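Local coordinates for probable sugar kinase (Clostridium perfringens, PDB 3KZH), which probably phosphorylates a sugar, acting as a carbohydrate kinase of the ribokinase type, at residues N67-H70 against G71-I74; V75-S78 against K79-Y83; D128-R131 against E132-E135; E151-L154 against K155-D159; V277-A280 against M281-N285. One frame throughout, in Å; residues are numbered along the deposited sequence.

Contact 1 (N67-H70 against G71-I74); sequences NDEH and GKSI
Asp68 and Gly71 meet at the start of helix 69-81, where Asp68 occupies the N-cap position. Its OD1 accepts from Gly71 N at 3.2 Å, a weak capping bond whose N-H...O angle is 132°. The torsion that sets it up is chi1 of 49°, which lodges CG between the backbone N and the carbonyl carbon and turns OD1 forward to the N-H of Gly71. At the next residue, Glu69 O accepts twice from a single partner: Ser73 OG donates to it at 2.9 Å and Ser73 N at 3.2 Å, the two arriving from opposite faces of the carbonyl plane. Ser73 thereby donates its hydroxyl proton within its own helix. Ile74 N completes the turn on His70 O at 3.2 Å.

Lys72 runs back along the outside of the turn. Its chain is extended as far as CE and then bends at chi4 (-48°), which brings NZ to Asn67 O at 3.1 Å, from above the carbonyl plane. The amine thus ties the loop before the helix to the first turn. Glu69 crosses the same chain: Glu69 OE1 lies 3.9 Å from Lys72 CD, whereas Glu69 OE1 and Lys72 NZ stay 5.4 Å apart.

In the second shell, Thr96 OG1 shares a hydrogen bond with Asp68 OD1 and so helps position the cap. His70 packs on Val17 and Val19 of strand 16-23, and Ser73 and Ile74 rest on Phe41 of strand 32-42. Glu69 touches Phe41 of the second subunit and His70 its Ile39, placing this helix start at the dimer interface.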
loop_
_atom_site.group_PDB
_atom_site.type_symbol
_atom_site.label_atom_id
_atom_site.label_comp_id
_atom_site.label_asym_id
_atom_site.label_seq_id
_atom_site.Cartn_x
_atom_site.Cartn_y
_atom_site.Cartn_z
ATOM N N ASN A 67 -2.137 -12.391 -1.825
ATOM C CA ASN A 67 -3.495 -12.297 -1.228
ATOM C C ASN A 67 -3.695 -11.127 -0.230
ATOM O O ASN A 67 -4.829 -10.765 0.105
ATOM C CB ASN A 67 -3.888 -13.677 -0.622
ATOM C CG ASN A 67 -5.262 -13.703 0.017
ATOM O OD1 ASN A 67 -6.269 -13.411 -0.628
ATOM N ND2 ASN A 67 -5.306 -14.065 1.297
ATOM N N ASP A 68 -2.596 -10.495 0.170
ATOM C CA ASP A 68 -2.611 -9.372 1.104
ATOM C C ASP A 68 -2.988 -8.040 0.432
ATOM O O ASP A 68 -3.416 -8.028 -0.726
ATOM C CB ASP A 68 -1.245 -9.273 1.807
ATOM C CG ASP A 68 -0.068 -9.319 0.835
ATOM O OD1 ASP A 68 -0.285 -9.190 -0.384
ATOM O OD2 ASP A 68 1.078 -9.470 1.294
ATOM N N GLU A 69 -2.767 -6.930 1.140
ATOM C CA GLU A 69 -3.084 -5.589 0.645
ATOM C C GLU A 69 -2.208 -5.108 -0.514
ATOM O O GLU A 69 -2.669 -4.350 -1.369
ATOM C CB GLU A 69 -3.043 -4.580 1.796
ATOM C CG GLU A 69 -4.211 -3.599 1.803
ATOM C CD GLU A 69 -5.552 -4.238 2.173
ATOM O OE1 GLU A 69 -6.570 -3.875 1.551
ATOM O OE2 GLU A 69 -5.602 -5.081 3.094
ATOM N N HIS A 70 -0.956 -5.557 -0.538
ATOM C CA HIS A 70 -0.021 -5.200 -1.603
ATOM C C HIS A 70 -0.350 -5.982 -2.863
ATOM O O HIS A 70 -0.067 -5.528 -3.972
ATOM C CB HIS A 70 1.421 -5.464 -1.187
ATOM C CG HIS A 70 1.993 -4.416 -0.285
ATOM N ND1 HIS A 70 1.470 -3.144 -0.188
ATOM C CD2 HIS A 70 3.049 -4.455 0.555
ATOM C CE1 HIS A 70 2.185 -2.444 0.674
ATOM N NE2 HIS A 70 3.149 -3.214 1.139
ATOM N N GLY A 71 -0.989 -7.138 -2.668
ATOM C CA GLY A 71 -1.420 -7.990 -3.765
ATOM C C GLY A 71 -2.560 -7.321 -4.502
ATOM O O GLY A 71 -2.563 -7.300 -5.726
ATOM N N LYS A 72 -3.466 -6.692 -3.750
ATOM C CA LYS A 72 -4.614 -5.975 -4.321
ATOM C C LYS A 72 -4.172 -4.695 -5.034
ATOM O O LYS A 72 -4.809 -4.269 -6.002
ATOM C CB LYS A 72 -5.639 -5.620 -3.235
ATOM C CG LYS A 72 -6.102 -6.800 -2.418
ATOM C CD LYS A 72 -7.162 -6.409 -1.399
ATOM C CE LYS A 72 -7.165 -7.374 -0.223
ATOM N NZ LYS A 72 -7.171 -8.809 -0.637
ATOM N N SER A 73 -3.064 -4.116 -4.563
ATOM C CA SER A 73 -2.481 -2.890 -5.124
ATOM C C SER A 73 -1.927 -3.143 -6.530
ATOM O O SER A 73 -2.198 -2.375 -7.459
ATOM C CB SER A 73 -1.360 -2.368 -4.224
ATOM O OG SER A 73 -1.832 -2.019 -2.944
ATOM N N ILE A 74 -1.180 -4.243 -6.667
ATOM C CA ILE A 74 -0.581 -4.677 -7.938
ATOM C C ILE A 74 -1.706 -4.991 -8.934
ATOM O O ILE A 74 -1.716 -4.434 -10.032
ATOM C CB ILE A 74 0.314 -5.952 -7.755
ATOM C CG1 ILE A 74 1.474 -5.685 -6.791
ATOM C CG2 ILE A 74 0.857 -6.452 -9.105
ATOM C CD1 ILE A 74 2.710 -5.013 -7.399
#

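Contact 2 (V75-S78 against K79-Y83); sequences VEHS and KKIGY
The last turns of helix 69-81 and its exit into Tyr83 form this contact, with Gly82 leaving the helix at positive phi (120°). Ser78 O marks the exit: Gly82 N donates to it at 2.8 Å, and Tyr83 N adds a weak bond. Beyond the turn the Tyr83 ring folds back over the helix, and Ser78 CB lies over one of its faces in a CH-pi contact, 3.8 Å from the centroid and 14° off the normal.

His77 points its CG anti to the backbone N (chi1 -175°), which lays its ring alongside Ile81. Ile81 CG1 sits over one face, 3.9 Å from the His77 centroid, while Tyr83 OH comes to the ring edge, 3.1 Å from His77 CD2. Weak hydrogen bonds join His77 NE2 to Glu50 and Tyr83 OH to Arg46 NE, both partners being on helix 44-54.

On the exposed side Lys79 extends beside Val75, and its NZ forms a long salt bridge of 3.7 Å with Glu76 OE2. The chemistry is therefore divided: CH-pi packing brings Ile81 and Tyr83 against the helix, and both also touch helix 44-54, whereas the loose ion pair probably adds little directional restraint.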
loop_
_atom_site.group_PDB
_atom_site.type_symbol
_atom_site.label_atom_id
_atom_site.label_comp_id
_atom_site.label_asym_id
_atom_site.label_seq_id
_atom_site.Cartn_x
_atom_site.Cartn_y
_atom_site.Cartn_z
ATOM N N VAL A 75 -2.681 -5.804 -8.511
ATOM C CA VAL A 75 -3.811 -6.200 -9.352
ATOM C C VAL A 75 -4.591 -5.004 -9.871
ATOM O O VAL A 75 -4.869 -4.929 -11.069
ATOM C CB VAL A 75 -4.761 -7.215 -8.644
ATOM C CG1 VAL A 75 -5.876 -7.665 -9.593
ATOM C CG2 VAL A 75 -4.013 -8.425 -8.233
ATOM N N GLU A 76 -4.869 -4.041 -8.989
ATOM C CA GLU A 76 -5.588 -2.827 -9.383
ATOM C C GLU A 76 -4.810 -1.982 -10.387
ATOM O O GLU A 76 -5.394 -1.463 -11.337
ATOM C CB GLU A 76 -5.982 -1.975 -8.163
ATOM C CG GLU A 76 -7.272 -2.427 -7.457
ATOM C CD GLU A 76 -8.478 -2.542 -8.401
ATOM O OE1 GLU A 76 -8.828 -1.542 -9.074
ATOM O OE2 GLU A 76 -9.060 -3.645 -8.480
ATOM N N HIS A 77 -3.486 -1.922 -10.220
ATOM C CA HIS A 77 -2.627 -1.168 -11.138
ATOM C C HIS A 77 -2.576 -1.866 -12.504
ATOM O O HIS A 77 -2.575 -1.204 -13.534
ATOM C CB HIS A 77 -1.223 -1.009 -10.552
ATOM C CG HIS A 77 -0.312 -0.147 -11.373
ATOM N ND1 HIS A 77 -0.460 1.221 -11.460
ATOM C CD2 HIS A 77 0.766 -0.455 -12.129
ATOM C CE1 HIS A 77 0.492 1.716 -12.233
ATOM N NE2 HIS A 77 1.247 0.719 -12.651
ATOM N N SER A 78 -2.628 -3.200 -12.482
ATOM C CA SER A 78 -2.621 -4.013 -13.694
ATOM C C SER A 78 -3.887 -3.863 -14.527
ATOM O O SER A 78 -3.825 -3.908 -15.754
ATOM C CB SER A 78 -2.333 -5.485 -13.366
ATOM O OG SER A 78 -3.394 -6.147 -12.707
ATOM N N LYS A 79 -5.019 -3.653 -13.852
ATOM C CA LYS A 79 -6.313 -3.452 -14.517
ATOM C C LYS A 79 -6.403 -2.032 -15.077
ATOM O O LYS A 79 -7.059 -1.807 -16.092
ATOM C CB LYS A 79 -7.480 -3.710 -13.559
ATOM C CG LYS A 79 -7.655 -5.165 -13.135
ATOM C CD LYS A 79 -8.688 -5.253 -12.032
ATOM C CE LYS A 79 -8.967 -6.676 -11.621
ATOM N NZ LYS A 79 -9.833 -6.728 -10.400
ATOM N N LYS A 80 -5.713 -1.093 -14.429
ATOM C CA LYS A 80 -5.680 0.305 -14.856
ATOM C C LYS A 80 -4.812 0.464 -16.116
ATOM O O LYS A 80 -5.235 1.108 -17.082
ATOM C CB LYS A 80 -5.148 1.190 -13.723
ATOM C CG LYS A 80 -5.044 2.679 -14.044
ATOM C CD LYS A 80 -4.204 3.412 -13.010
ATOM C CE LYS A 80 -3.879 4.815 -13.491
ATOM N NZ LYS A 80 -2.966 5.557 -12.581
ATOM N N ILE A 81 -3.621 -0.148 -16.101
ATOM C CA ILE A 81 -2.682 -0.083 -17.225
ATOM C C ILE A 81 -3.043 -1.072 -18.341
ATOM O O ILE A 81 -3.041 -0.712 -19.524
ATOM C CB ILE A 81 -1.202 -0.278 -16.757
ATOM C CG1 ILE A 81 -0.804 0.787 -15.716
ATOM C CG2 ILE A 81 -0.233 -0.246 -17.950
ATOM C CD1 ILE A 81 -0.951 2.271 -16.164
ATOM N N GLY A 82 -3.345 -2.309 -17.974
ATOM C CA GLY A 82 -3.708 -3.276 -18.993
ATOM C C GLY A 82 -2.856 -4.513 -19.134
ATOM O O GLY A 82 -2.902 -5.144 -20.190
ATOM N N TYR A 83 -2.028 -4.819 -18.135
ATOM C CA TYR A 83 -1.223 -6.040 -18.180
ATOM C C TYR A 83 -1.985 -7.078 -17.353
ATOM O O TYR A 83 -2.193 -6.916 -16.150
ATOM C CB TYR A 83 0.256 -5.824 -17.765
ATOM C CG TYR A 83 0.553 -5.170 -16.424
ATOM C CD1 TYR A 83 0.987 -5.942 -15.334
ATOM C CD2 TYR A 83 0.455 -3.774 -16.249
ATOM C CE1 TYR A 83 1.318 -5.350 -14.088
ATOM C CE2 TYR A 83 0.790 -3.161 -14.997
ATOM C CZ TYR A 83 1.214 -3.968 -13.924
ATOM O OH TYR A 83 1.458 -3.417 -12.681
HETATM O O HOH W 1 -4.714 -7.894 -14.000
#

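Contact 3 (D128-R131 against E132-E135); sequences DSKR and EIFE
Arg131 and Glu135, one helical turn apart, form the ionic part of this contact. Arg131 NH2 donates to Glu135 OE2 at 2.9 Å with an N-H...O angle of 163°. The bond uses the syn lone pair of OE2, and the oxygen lies close to the guanidinium plane. A second bond, from Arg131 NE to Glu135 OE1, is weak at 3.4 Å. The two planes are 69° apart, so the carboxylate is turned well away from the coplanar arrangement in which both bonds could be strong. The arginine starts with CG between the backbone N and the carbonyl carbon (chi1 59°) and bends again at chi3, which carries the guanidinium to its partner.

Backbone hydrogen bonds accompany this pair: Glu135 N bonds to Arg131 O and Ile133 N to Lys130 O, both at 2.9 Å. A water donates to Ser129 O and accepts a weak bond from Glu132 N, bridging the break between the two helices.

Among the nonpolar contacts, Lys130 CB faces Ile133 CG1 at 4.3 Å. The Phe134 ring stacks with that of Phe157, while Ile133 packs on Leu10 of strand 9-12 and Met62 of strand 59-62. Separately, a ring carbon sits beside a carbonyl oxygen, Phe134 CD2 lying 3.3 Å from Lys130 O.

Lys130 is at once the first nonhelical residue after helix 124-129 and the N-cap residue of helix 131-135. The arrangement is a helix-to-helix junction followed by a short helix with an i to i+4 salt bridge, leading toward strand 139-143 of the central sheet.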
loop_
_atom_site.group_PDB
_atom_site.type_symbol
_atom_site.label_atom_id
_atom_site.label_comp_id
_atom_site.label_asym_id
_atom_site.label_seq_id
_atom_site.Cartn_x
_atom_site.Cartn_y
_atom_site.Cartn_z
ATOM N N ASP A 128 2.694 -26.596 -14.844
ATOM C CA ASP A 128 1.913 -27.624 -15.541
ATOM C C ASP A 128 0.435 -27.276 -15.687
ATOM O O ASP A 128 -0.160 -27.563 -16.724
ATOM C CB ASP A 128 2.035 -28.980 -14.835
ATOM C CG ASP A 128 3.432 -29.575 -14.918
ATOM O OD1 ASP A 128 4.160 -29.295 -15.897
ATOM O OD2 ASP A 128 3.802 -30.325 -13.988
ATOM N N SER A 129 -0.137 -26.617 -14.674
ATOM C CA SER A 129 -1.551 -26.235 -14.700
ATOM C C SER A 129 -1.813 -25.113 -15.689
ATOM O O SER A 129 -2.904 -25.009 -16.250
ATOM C CB SER A 129 -2.056 -25.853 -13.289
ATOM O OG SER A 129 -1.596 -24.582 -12.839
ATOM N N LYS A 130 -0.778 -24.311 -15.928
ATOM C CA LYS A 130 -0.847 -23.170 -16.839
ATOM C C LYS A 130 -0.036 -23.383 -18.118
ATOM O O LYS A 130 0.275 -22.417 -18.813
ATOM C CB LYS A 130 -0.352 -21.896 -16.131
ATOM C CG LYS A 130 -1.105 -21.486 -14.869
ATOM C CD LYS A 130 -2.561 -21.160 -15.140
ATOM C CE LYS A 130 -3.211 -20.492 -13.952
ATOM N NZ LYS A 130 -3.038 -21.253 -12.693
ATOM N N ARG A 131 0.257 -24.644 -18.451
ATOM C CA ARG A 131 1.045 -24.999 -19.648
ATOM C C ARG A 131 0.516 -24.424 -20.969
ATOM O O ARG A 131 1.285 -24.053 -21.847
ATOM C CB ARG A 131 1.182 -26.524 -19.765
ATOM C CG ARG A 131 -0.143 -27.281 -19.863
ATOM C CD ARG A 131 0.059 -28.731 -20.203
ATOM N NE ARG A 131 0.520 -28.895 -21.577
ATOM C CZ ARG A 131 0.389 -30.012 -22.288
ATOM N NH1 ARG A 131 -0.196 -31.089 -21.765
ATOM N NH2 ARG A 131 0.839 -30.048 -23.536
ATOM N N GLU A 132 -0.803 -24.282 -21.047
ATOM C CA GLU A 132 -1.488 -23.759 -22.225
ATOM C C GLU A 132 -1.226 -22.262 -22.434
ATOM O O GLU A 132 -1.294 -21.768 -23.561
ATOM C CB GLU A 132 -2.980 -24.026 -22.084
ATOM C CG GLU A 132 -3.712 -24.213 -23.380
ATOM C CD GLU A 132 -5.159 -24.568 -23.149
ATOM O OE1 GLU A 132 -5.447 -25.764 -22.925
ATOM O OE2 GLU A 132 -5.997 -23.641 -23.175
ATOM N N ILE A 133 -0.910 -21.552 -21.350
ATOM C CA ILE A 133 -0.607 -20.124 -21.435
ATOM C C ILE A 133 0.780 -19.951 -22.067
ATOM O O ILE A 133 0.969 -19.084 -22.918
ATOM C CB ILE A 133 -0.690 -19.416 -20.049
ATOM C CG1 ILE A 133 -2.039 -19.698 -19.361
ATOM C CG2 ILE A 133 -0.451 -17.893 -20.196
ATOM C CD1 ILE A 133 -3.300 -19.216 -20.123
ATOM N N PHE A 134 1.706 -20.838 -21.689
ATOM C CA PHE A 134 3.074 -20.850 -22.214
ATOM C C PHE A 134 3.106 -21.291 -23.673
ATOM O O PHE A 134 3.637 -20.578 -24.522
ATOM C CB PHE A 134 3.965 -21.785 -21.404
ATOM C CG PHE A 134 4.260 -21.311 -20.016
ATOM C CD1 PHE A 134 5.311 -20.408 -19.780
ATOM C CD2 PHE A 134 3.536 -21.811 -18.924
ATOM C CE1 PHE A 134 5.646 -20.004 -18.456
ATOM C CE2 PHE A 134 3.854 -21.423 -17.597
ATOM C CZ PHE A 134 4.912 -20.519 -17.363
ATOM N N GLU A 135 2.460 -22.424 -23.960
ATOM C CA GLU A 135 2.397 -23.005 -25.308
ATOM C C GLU A 135 1.767 -22.131 -26.401
ATOM O O GLU A 135 2.218 -22.163 -27.555
ATOM C CB GLU A 135 1.713 -24.379 -25.269
ATOM C CG GLU A 135 2.471 -25.415 -24.457
ATOM C CD GLU A 135 1.757 -26.748 -24.311
ATOM O OE1 GLU A 135 0.510 -26.761 -24.220
ATOM O OE2 GLU A 135 2.453 -27.787 -24.273
HETATM O O HOH W 2 -3.463 -24.920 -19.101
#

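Contact 4 (E151-L154 against K155-D159); sequences EYLL and KNFKD
Leu153 O receives the shortest sound polar bond here, from Phe157 N at 2.8 Å, and Phe157 CD2 also approaches this oxygen, at 3.2 Å near the ring plane. The same pair meets through its side chains, which pass at an angle with Leu153 CD2 3.8 Å from Phe157 CE2. Phe157 has CG beside its own backbone N (chi1 -48°), so the ring is carried back along the preceding turn.

Neighbouring backbone bonds keep the helical spacing: Lys155 N to Glu151 O is 2.9 Å, and Lys158 N to Leu154 O is 3.0 Å. The latter continues the i to i+4 pattern to Lys158. On another side, the Asn156 side chain crosses one face of the Tyr152 ring, with ring and amide planes 39° apart. The hydroxyl of that tyrosine is hydrogen-bonded to Asp128.

Leu153, Leu154 and Phe157 all touch Phe163 of strand 162-166, so this side of helix 147-157 packs against the central sheet within the beta-alpha-beta unit from strand 139-143 to strand 162-166. Tyr152, Leu153 and Phe157 also contact Ile127 of helix 124-129, and Leu153 meets Phe134 of helix 131-135.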
loop_
_atom_site.group_PDB
_atom_site.type_symbol
_atom_site.label_atom_id
_atom_site.label_comp_id
_atom_site.label_asym_id
_atom_site.label_seq_id
_atom_site.Cartn_x
_atom_site.Cartn_y
_atom_site.Cartn_z
ATOM N N GLU A 151 15.212 -23.674 -16.620
ATOM C CA GLU A 151 15.553 -24.953 -17.267
ATOM C C GLU A 151 14.307 -25.795 -17.515
ATOM O O GLU A 151 14.144 -26.339 -18.608
ATOM C CB GLU A 151 16.558 -25.751 -16.432
ATOM C CG GLU A 151 16.975 -27.113 -17.036
ATOM C CD GLU A 151 18.251 -27.664 -16.442
ATOM O OE1 GLU A 151 18.528 -27.397 -15.251
ATOM O OE2 GLU A 151 18.989 -28.354 -17.175
ATOM N N TYR A 152 13.407 -25.826 -16.529
ATOM C CA TYR A 152 12.152 -26.563 -16.651
ATOM C C TYR A 152 11.299 -25.943 -17.765
ATOM O O TYR A 152 10.745 -26.668 -18.585
ATOM C CB TYR A 152 11.381 -26.577 -15.319
ATOM C CG TYR A 152 10.154 -27.470 -15.337
ATOM C CD1 TYR A 152 10.269 -28.868 -15.179
ATOM C CD2 TYR A 152 8.867 -26.926 -15.551
ATOM C CE1 TYR A 152 9.125 -29.706 -15.235
ATOM C CE2 TYR A 152 7.722 -27.752 -15.612
ATOM C CZ TYR A 152 7.860 -29.136 -15.450
ATOM O OH TYR A 152 6.735 -29.923 -15.469
ATOM N N LEU A 153 11.249 -24.610 -17.817
ATOM C CA LEU A 153 10.474 -23.903 -18.838
ATOM C C LEU A 153 11.037 -24.082 -20.240
ATOM O O LEU A 153 10.275 -24.312 -21.180
ATOM C CB LEU A 153 10.334 -22.410 -18.505
ATOM C CG LEU A 153 9.526 -22.068 -17.258
ATOM C CD1 LEU A 153 9.631 -20.608 -16.960
ATOM C CD2 LEU A 153 8.096 -22.472 -17.417
ATOM N N LEU A 154 12.368 -24.036 -20.353
ATOM C CA LEU A 154 13.073 -24.206 -21.625
ATOM C C LEU A 154 12.899 -25.622 -22.168
ATOM O O LEU A 154 12.436 -25.797 -23.286
ATOM C CB LEU A 154 14.566 -23.871 -21.471
ATOM C CG LEU A 154 14.993 -22.432 -21.157
ATOM C CD1 LEU A 154 16.477 -22.403 -20.926
ATOM C CD2 LEU A 154 14.607 -21.452 -22.263
ATOM N N LYS A 155 13.171 -26.617 -21.323
ATOM C CA LYS A 155 13.056 -28.046 -21.658
ATOM C C LYS A 155 11.641 -28.395 -22.139
ATOM O O LYS A 155 11.469 -29.021 -23.190
ATOM C CB LYS A 155 13.422 -28.874 -20.412
ATOM C CG LYS A 155 13.353 -30.391 -20.505
ATOM C CD LYS A 155 13.762 -30.977 -19.154
ATOM C CE LYS A 155 13.646 -32.495 -19.092
ATOM N NZ LYS A 155 13.965 -32.990 -17.716
ATOM N N ASN A 156 10.649 -27.878 -21.414
ATOM C CA ASN A 156 9.243 -28.123 -21.708
ATOM C C ASN A 156 8.554 -27.260 -22.762
ATOM O O ASN A 156 7.549 -27.700 -23.325
ATOM C CB ASN A 156 8.423 -28.052 -20.419
ATOM C CG ASN A 156 8.579 -29.280 -19.556
ATOM O OD1 ASN A 156 9.453 -29.345 -18.693
ATOM N ND2 ASN A 156 7.717 -30.264 -19.777
ATOM N N PHE A 157 9.044 -26.037 -23.008
ATOM C CA PHE A 157 8.378 -25.122 -23.954
ATOM C C PHE A 157 9.167 -24.416 -25.070
ATOM O O PHE A 157 8.561 -23.651 -25.831
ATOM C CB PHE A 157 7.579 -24.035 -23.192
ATOM C CG PHE A 157 6.698 -24.557 -22.090
ATOM C CD1 PHE A 157 5.473 -25.184 -22.378
ATOM C CD2 PHE A 157 7.104 -24.444 -20.752
ATOM C CE1 PHE A 157 4.651 -25.701 -21.332
ATOM C CE2 PHE A 157 6.308 -24.948 -19.698
ATOM C CZ PHE A 157 5.075 -25.583 -19.986
ATOM N N LYS A 158 10.473 -24.679 -25.207
ATOM C CA LYS A 158 11.305 -24.017 -26.234
ATOM C C LYS A 158 10.846 -24.066 -27.706
ATOM O O LYS A 158 11.131 -23.143 -28.474
ATOM C CB LYS A 158 12.772 -24.461 -26.143
ATOM C CG LYS A 158 13.047 -25.912 -26.536
ATOM C CD LYS A 158 14.507 -26.107 -26.882
ATOM C CE LYS A 158 14.811 -27.523 -27.341
ATOM N NZ LYS A 158 14.576 -28.523 -26.266
ATOM N N ASP A 159 10.141 -25.129 -28.086
ATOM C CA ASP A 159 9.654 -25.287 -29.460
ATOM C C ASP A 159 8.194 -24.857 -29.611
ATOM O O ASP A 159 7.667 -24.808 -30.729
ATOM C CB ASP A 159 9.819 -26.738 -29.929
ATOM C CG ASP A 159 11.254 -27.225 -29.852
ATOM O OD1 ASP A 159 12.104 -26.713 -30.613
ATOM O OD2 ASP A 159 11.526 -28.121 -29.020
#

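Contact 5 (V277-A280 against M281-N285); sequences VKFA and MTMSN
Val277 to Asn285 is continuous helix, with i to i+4 bonds in succession: Met281 N to Val277 O at 3.0 Å, then Met283 N to Phe279 O and Ser284 N to Ala280 O. Lys278 O is held by two donors of one residue, Thr282 OG1 at 2.8 Å and Thr282 N at 3.0 Å, which approach from opposite faces of its plane. The threonine hydroxyl, on a buried residue, thus finds its acceptor inside the helix.

Phe279 and Met283, the latter modelled as selenomethionine, make a Met-aromatic contact. Met283 SE lies 4.8 Å from the Phe279 centroid, 68° off the ring normal, and its nearest ring atom is Phe279 CE2 at 3.6 Å. The selenium therefore approaches obliquely. Phe279 CG stands anti to the backbone N (chi1 -172°), directing the ring along the helix toward Met283.

Val277 and Met281, the second also a selenomethionine, lie side by side on the sheet-facing side. The Met281 chain bends at chi3 and turns CE back to Val277 CG1 at 3.2 Å, a tight approach for two carbons. Both side chains pack on Ile231 and Ile242 of strands 231-234 and 239-244. In other directions, the Phe279 ring stacks with Tyr265 of helix 255-268, Thr282 touches Leu307 of helix 300-308, and the Lys278 amine makes a cation-pi contact with Trp312.

This is a buried helix typical of a layered alpha/beta fold, consistent with the larger domain of a ribokinase-type fold, with helices on one side and strands on another. Its Ser284 side chain lies about 6 Å from the bound beta-D-glucopyranose, near it without touching.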
loop_
_atom_site.group_PDB
_atom_site.type_symbol
_atom_site.label_atom_id
_atom_site.label_comp_id
_atom_site.label_asym_id
_atom_site.label_seq_id
_atom_site.Cartn_x
_atom_site.Cartn_y
_atom_site.Cartn_z
ATOM N N VAL A 277 14.784 -1.846 -33.093
ATOM C CA VAL A 277 15.916 -1.292 -32.348
ATOM C C VAL A 277 15.679 0.187 -32.020
ATOM O O VAL A 277 15.898 0.600 -30.887
ATOM C CB VAL A 277 17.246 -1.519 -33.155
ATOM C CG1 VAL A 277 18.424 -0.904 -32.493
ATOM C CG2 VAL A 277 17.528 -2.979 -33.258
ATOM N N LYS A 278 15.126 0.930 -32.981
ATOM C CA LYS A 278 14.835 2.354 -32.816
ATOM C C LYS A 278 13.663 2.640 -31.888
ATOM O O LYS A 278 13.751 3.546 -31.047
ATOM C CB LYS A 278 14.584 3.022 -34.168
ATOM C CG LYS A 278 15.828 3.275 -34.995
ATOM C CD LYS A 278 15.442 3.929 -36.306
ATOM C CE LYS A 278 16.522 3.743 -37.338
ATOM N NZ LYS A 278 16.077 4.138 -38.704
ATOM N N PHE A 279 12.604 1.827 -32.016
ATOM C CA PHE A 279 11.372 1.932 -31.211
ATOM C C PHE A 279 11.702 1.603 -29.753
ATOM O O PHE A 279 11.348 2.354 -28.847
ATOM C CB PHE A 279 10.267 0.994 -31.767
ATOM C CG PHE A 279 8.904 1.181 -31.113
ATOM C CD1 PHE A 279 7.933 2.019 -31.703
ATOM C CD2 PHE A 279 8.610 0.589 -29.855
ATOM C CE1 PHE A 279 6.691 2.272 -31.053
ATOM C CE2 PHE A 279 7.372 0.840 -29.196
ATOM C CZ PHE A 279 6.415 1.686 -29.799
ATOM N N ALA A 280 12.359 0.465 -29.552
ATOM C CA ALA A 280 12.771 -0.001 -28.232
ATOM C C ALA A 280 13.782 0.933 -27.560
ATOM O O ALA A 280 13.773 1.086 -26.343
ATOM C CB ALA A 280 13.335 -1.399 -28.339
HETATM N N MSE A 281 14.633 1.571 -28.363
HETATM C CA MSE A 281 15.631 2.499 -27.852
HETATM C C MSE A 281 14.985 3.806 -27.433
HETATM O O MSE A 281 15.396 4.402 -26.432
HETATM C CB MSE A 281 16.714 2.747 -28.882
HETATM C CG MSE A 281 18.105 2.805 -28.283
HETATM SE SE MSE A 281 19.480 3.010 -29.620
HETATM C CE MSE A 281 18.752 1.938 -30.968
ATOM N N THR A 282 13.950 4.221 -28.179
ATOM C CA THR A 282 13.172 5.440 -27.876
ATOM C C THR A 282 12.483 5.267 -26.510
ATOM O O THR A 282 12.454 6.199 -25.714
ATOM C CB THR A 282 12.118 5.751 -28.989
ATOM O OG1 THR A 282 12.804 6.049 -30.213
ATOM C CG2 THR A 282 11.240 6.938 -28.617
HETATM N N MSE A 283 11.999 4.046 -26.247
HETATM C CA MSE A 283 11.344 3.662 -24.981
HETATM C C MSE A 283 12.359 3.685 -23.844
HETATM O O MSE A 283 12.049 4.119 -22.723
HETATM C CB MSE A 283 10.737 2.258 -25.074
HETATM C CG MSE A 283 9.553 2.162 -25.982
HETATM SE SE MSE A 283 8.534 0.521 -25.773
HETATM C CE MSE A 283 8.299 0.648 -23.856
ATOM N N SER A 284 13.571 3.211 -24.142
ATOM C CA SER A 284 14.656 3.190 -23.169
ATOM C C SER A 284 15.102 4.619 -22.873
ATOM O O SER A 284 15.308 4.955 -21.716
ATOM C CB SER A 284 15.828 2.347 -23.681
ATOM O OG SER A 284 16.841 2.229 -22.700
ATOM N N ASN A 285 15.134 5.467 -23.908
ATOM C CA ASN A 285 15.525 6.878 -23.791
ATOM C C ASN A 285 14.547 7.697 -22.953
ATOM O O ASN A 285 14.972 8.574 -22.215
ATOM C CB ASN A 285 15.680 7.550 -25.170
ATOM C CG ASN A 285 16.899 7.066 -25.953
ATOM O OD1 ASN A 285 17.900 6.592 -25.390
ATOM N ND2 ASN A 285 16.825 7.214 -27.275
#

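Each contact closes a local turn of continuous chain, and all five follow in series without nesting or crossing. Contacts 1 and 2 share helix 69-81, from its cap beside strands 16-23 and 32-42 to its exit beside helix 44-54; their centres are 12 Å apart. Contact 3 then forms the junction of helices 124-129 and 131-135, and contact 4 the end of helix 147-157. These two touch, through polar and apolar side chains of helices 124-129, 131-135 and 147-157, beside the central sheet. Contact 5, on helix 273-288, stands apart, its centre about 31 Å from that of contact 1 and across the chain's centre.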